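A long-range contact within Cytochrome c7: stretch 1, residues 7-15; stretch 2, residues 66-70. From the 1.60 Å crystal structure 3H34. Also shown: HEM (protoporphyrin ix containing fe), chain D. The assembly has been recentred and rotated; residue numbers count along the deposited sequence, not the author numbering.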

# COMPACT_ATOMS: atom_id res chain seq x y z
N PRO A 7 -8.36 -7.56 -2.69
CA PRO A 7 -8.75 -8.33 -3.87
C PRO A 7 -8.52 -7.44 -5.09
O PRO A 7 -8.70 -6.22 -5.00
CB PRO A 7 -10.24 -8.60 -3.63
CG PRO A 7 -10.34 -8.64 -2.14
CD PRO A 7 -9.48 -7.47 -1.73
N SER A 8 -8.12 -8.02 -6.21
CA SER A 8 -7.86 -7.23 -7.41
C SER A 8 -8.00 -8.04 -8.69
O SER A 8 -7.67 -9.23 -8.73
CB SER A 8 -6.45 -6.64 -7.34
OG SER A 8 -6.12 -5.93 -8.53
N LYS A 9 -8.48 -7.39 -9.75
CA LYS A 9 -8.64 -8.05 -11.04
C LYS A 9 -7.28 -8.36 -11.64
O LYS A 9 -7.17 -9.11 -12.61
CB LYS A 9 -9.44 -7.16 -11.99
N ASN A 10 -6.23 -7.79 -11.05
CA ASN A 10 -4.88 -8.03 -11.54
C ASN A 10 -4.10 -8.90 -10.56
O ASN A 10 -2.88 -9.06 -10.69
CB ASN A 10 -4.12 -6.72 -11.76
CG ASN A 10 -2.84 -6.91 -12.55
OD1 ASN A 10 -1.80 -6.34 -12.22
ND2 ASN A 10 -2.91 -7.72 -13.59
N GLY A 11 -4.80 -9.47 -9.59
CA GLY A 11 -4.16 -10.32 -8.60
C GLY A 11 -4.23 -9.70 -7.22
O GLY A 11 -3.94 -8.51 -7.06
N ALA A 12 -4.60 -10.49 -6.22
CA ALA A 12 -4.71 -9.99 -4.85
C ALA A 12 -3.39 -9.43 -4.33
O ALA A 12 -2.31 -9.92 -4.65
CB ALA A 12 -5.20 -11.10 -3.92
N VAL A 13 -3.49 -8.37 -3.53
CA VAL A 13 -2.32 -7.73 -2.94
C VAL A 13 -2.32 -7.96 -1.44
O VAL A 13 -3.33 -7.71 -0.77
CB VAL A 13 -2.32 -6.21 -3.21
CG1 VAL A 13 -1.15 -5.55 -2.50
CG2 VAL A 13 -2.27 -5.94 -4.70
N THR A 14 -1.21 -8.45 -0.91
CA THR A 14 -1.11 -8.68 0.53
C THR A 14 -0.33 -7.51 1.11
O THR A 14 0.85 -7.32 0.81
CB THR A 14 -0.37 -10.00 0.83
OG1 THR A 14 -1.13 -11.09 0.30
CG2 THR A 14 -0.21 -10.18 2.34
N PHE A 15 -1.01 -6.74 1.96
CA PHE A 15 -0.42 -5.55 2.56
C PHE A 15 -0.10 -5.67 4.05
O PHE A 15 -1.00 -5.81 4.89
CB PHE A 15 -1.35 -4.36 2.30
CG PHE A 15 -0.91 -3.07 2.94
CD1 PHE A 15 0.37 -2.58 2.75
CD2 PHE A 15 -1.80 -2.34 3.72
CE1 PHE A 15 0.77 -1.37 3.33
CE2 PHE A 15 -1.41 -1.14 4.31
CZ PHE A 15 -0.13 -0.65 4.11
N LEU A 66 5.06 -8.52 -8.35
CA LEU A 66 5.71 -8.61 -7.05
C LEU A 66 4.83 -7.98 -5.98
O LEU A 66 5.09 -8.11 -4.78
CB LEU A 66 7.08 -7.93 -7.10
CG LEU A 66 8.03 -8.54 -8.12
CD1 LEU A 66 9.39 -7.86 -8.04
CD2 LEU A 66 8.18 -10.04 -7.86
N CYS A 67 3.78 -7.29 -6.42
CA CYS A 67 2.84 -6.67 -5.49
C CYS A 67 1.51 -7.39 -5.66
O CYS A 67 0.84 -7.72 -4.68
CB CYS A 67 2.70 -5.19 -5.79
SG CYS A 67 1.80 -4.27 -4.51
N HIS A 68 1.13 -7.63 -6.92
CA HIS A 68 -0.09 -8.36 -7.24
C HIS A 68 0.34 -9.82 -7.26
O HIS A 68 0.53 -10.41 -8.32
CB HIS A 68 -0.60 -7.96 -8.62
CG HIS A 68 -1.25 -6.62 -8.66
ND1 HIS A 68 -2.54 -6.37 -8.23
CD2 HIS A 68 -0.77 -5.42 -9.07
CE1 HIS A 68 -2.79 -5.07 -8.40
NE2 HIS A 68 -1.75 -4.44 -8.91
N THR A 69 0.48 -10.40 -6.07
CA THR A 69 0.93 -11.79 -5.92
C THR A 69 -0.17 -12.84 -5.84
O THR A 69 0.10 -14.03 -5.99
CB THR A 69 1.79 -11.95 -4.67
OG1 THR A 69 1.01 -11.62 -3.51
CG2 THR A 69 3.00 -11.03 -4.73
N GLY A 70 -1.40 -12.41 -5.59
CA GLY A 70 -2.51 -13.35 -5.47
C GLY A 70 -2.87 -14.08 -6.74
O GLY A 70 -2.32 -13.74 -7.81
OXT GLY A 70 -3.71 -15.00 -6.67
CHA HEM D . -5.05 -2.08 -8.65
CHB HEM D . -2.42 -3.18 -12.56
CHC HEM D . 1.65 -2.51 -10.02
CHD HEM D . -1.02 -2.32 -5.96
C1A HEM D . -4.66 -2.39 -9.95
C2A HEM D . -5.60 -2.60 -11.04
C3A HEM D . -4.85 -2.94 -12.12
C4A HEM D . -3.48 -2.95 -11.70
CMA HEM D . -5.36 -3.23 -13.52
CAA HEM D . -7.11 -2.54 -10.93
CBA HEM D . -7.68 -3.95 -10.87
CGA HEM D . -9.15 -3.98 -10.52
O1A HEM D . -9.92 -3.23 -11.17
O2A HEM D . -9.53 -4.74 -9.61
C1B HEM D . -1.09 -3.08 -12.19
C2B HEM D . -0.00 -3.18 -13.13
C3B HEM D . 1.14 -2.93 -12.44
C4B HEM D . 0.75 -2.70 -11.06
CMB HEM D . -0.11 -3.57 -14.61
CAB HEM D . 2.56 -2.89 -12.98
CBB HEM D . 2.82 -1.78 -14.00
C1C HEM D . 1.26 -2.41 -8.68
C2C HEM D . 2.20 -2.38 -7.57
C3C HEM D . 1.45 -2.41 -6.42
C4C HEM D . 0.06 -2.42 -6.84
CMC HEM D . 3.73 -2.42 -7.69
CAC HEM D . 1.88 -2.52 -4.96
CBC HEM D . 3.17 -1.81 -4.55
C1D HEM D . -2.35 -2.22 -6.36
C2D HEM D . -3.46 -2.09 -5.44
C3D HEM D . -4.57 -1.91 -6.20
C4D HEM D . -4.16 -2.00 -7.58
CMD HEM D . -3.41 -2.14 -3.92
CAD HEM D . -5.97 -1.55 -5.70
CBD HEM D . -6.73 -2.77 -5.18
CGD HEM D . -8.13 -2.43 -4.74
O1D HEM D . -8.94 -2.02 -5.60
O2D HEM D . -8.43 -2.56 -3.54
NA HEM D . -3.35 -2.63 -10.36
NB HEM D . -0.62 -2.78 -10.91
NC HEM D . -0.05 -2.43 -8.22
ND HEM D . -2.79 -2.20 -7.68
FE HEM D . -1.71 -2.50 -9.29
O HOH W 1 -6.24 -12.87 -6.89
O HOH W 2 1.19 -9.08 -2.32

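Stretch 1 runs through a type I β turn from S8 to G11, closed by the backbone hydrogen bond from G11 N to S8 O (3.0 Å), and then straightens into the strand V13–F15. Stretch 2 carries the last five residues of the chain past this turn, and the CA atoms come closest at A12 and G70, with A12 CA 4.1 Å from G70 CA. There G70 N donates to A12 O (2.8 Å), a direct backbone hydrogen bond that ties the C-terminal residue to the segment just before the strand.

Two waters extend this backbone pairing. One donates to C67 O (2.7 Å) and accepts from T14 N (2.9 Å), filling a gap in which T14 N and C67 O are 4.4 Å apart, too far to bond directly. The other accepts from A12 N (3.0 Å) and makes a weak bond to the terminal carboxylate at G70 OXT (3.3 Å).

The centre of the contact is H68, which has the largest area covered by the opposite stretch. Its imidazole uses both nitrogens: NE2 binds the heme iron, HEM FE, at 2.0 Å, while ND1 donates to G11 O at 2.8 Å with a nearly straight N-H...O angle of 165°. Because G11 O lies near the ring plane, the bond follows the natural direction of the ND1 hydrogen and helps fix the orientation of the ligand. N10 covers one face of the ring, with its CB 4.0 Å from the ring centroid in a CH-π contact and its OD1 3.4 Å from H68 CD2. S8 OG approaches to 3.4 Å from H68 CE1 and also accepts a hydrogen bond from N10 N (3.1 Å), so the same hydroxyl braces the turn and contacts the imidazole.

Glycine suits position 11 because at the G11 backbone angles, phi 115° and psi 134°, a CB would be jammed against the preceding carbonyl oxygen. At G70, a CB would lie 2.3 Å from A12 CB, a clash with the backbones as they stand.

V13 is buried; its CG1 makes an apolar contact with C67 SG (3.8 Å), and its CG2 is in van der Waals contact with H68 ND1 (3.6 Å). C67 SG is itself bonded covalently to HEM CAC (1.8 Å), so the heme anchors stretch 2 through adjacent residues. Stretch 1 reaches the same cofactor through K9 N, which donates to the propionate oxygen HEM O2A (2.9 Å). Together the stretches bury 390 Å² between them.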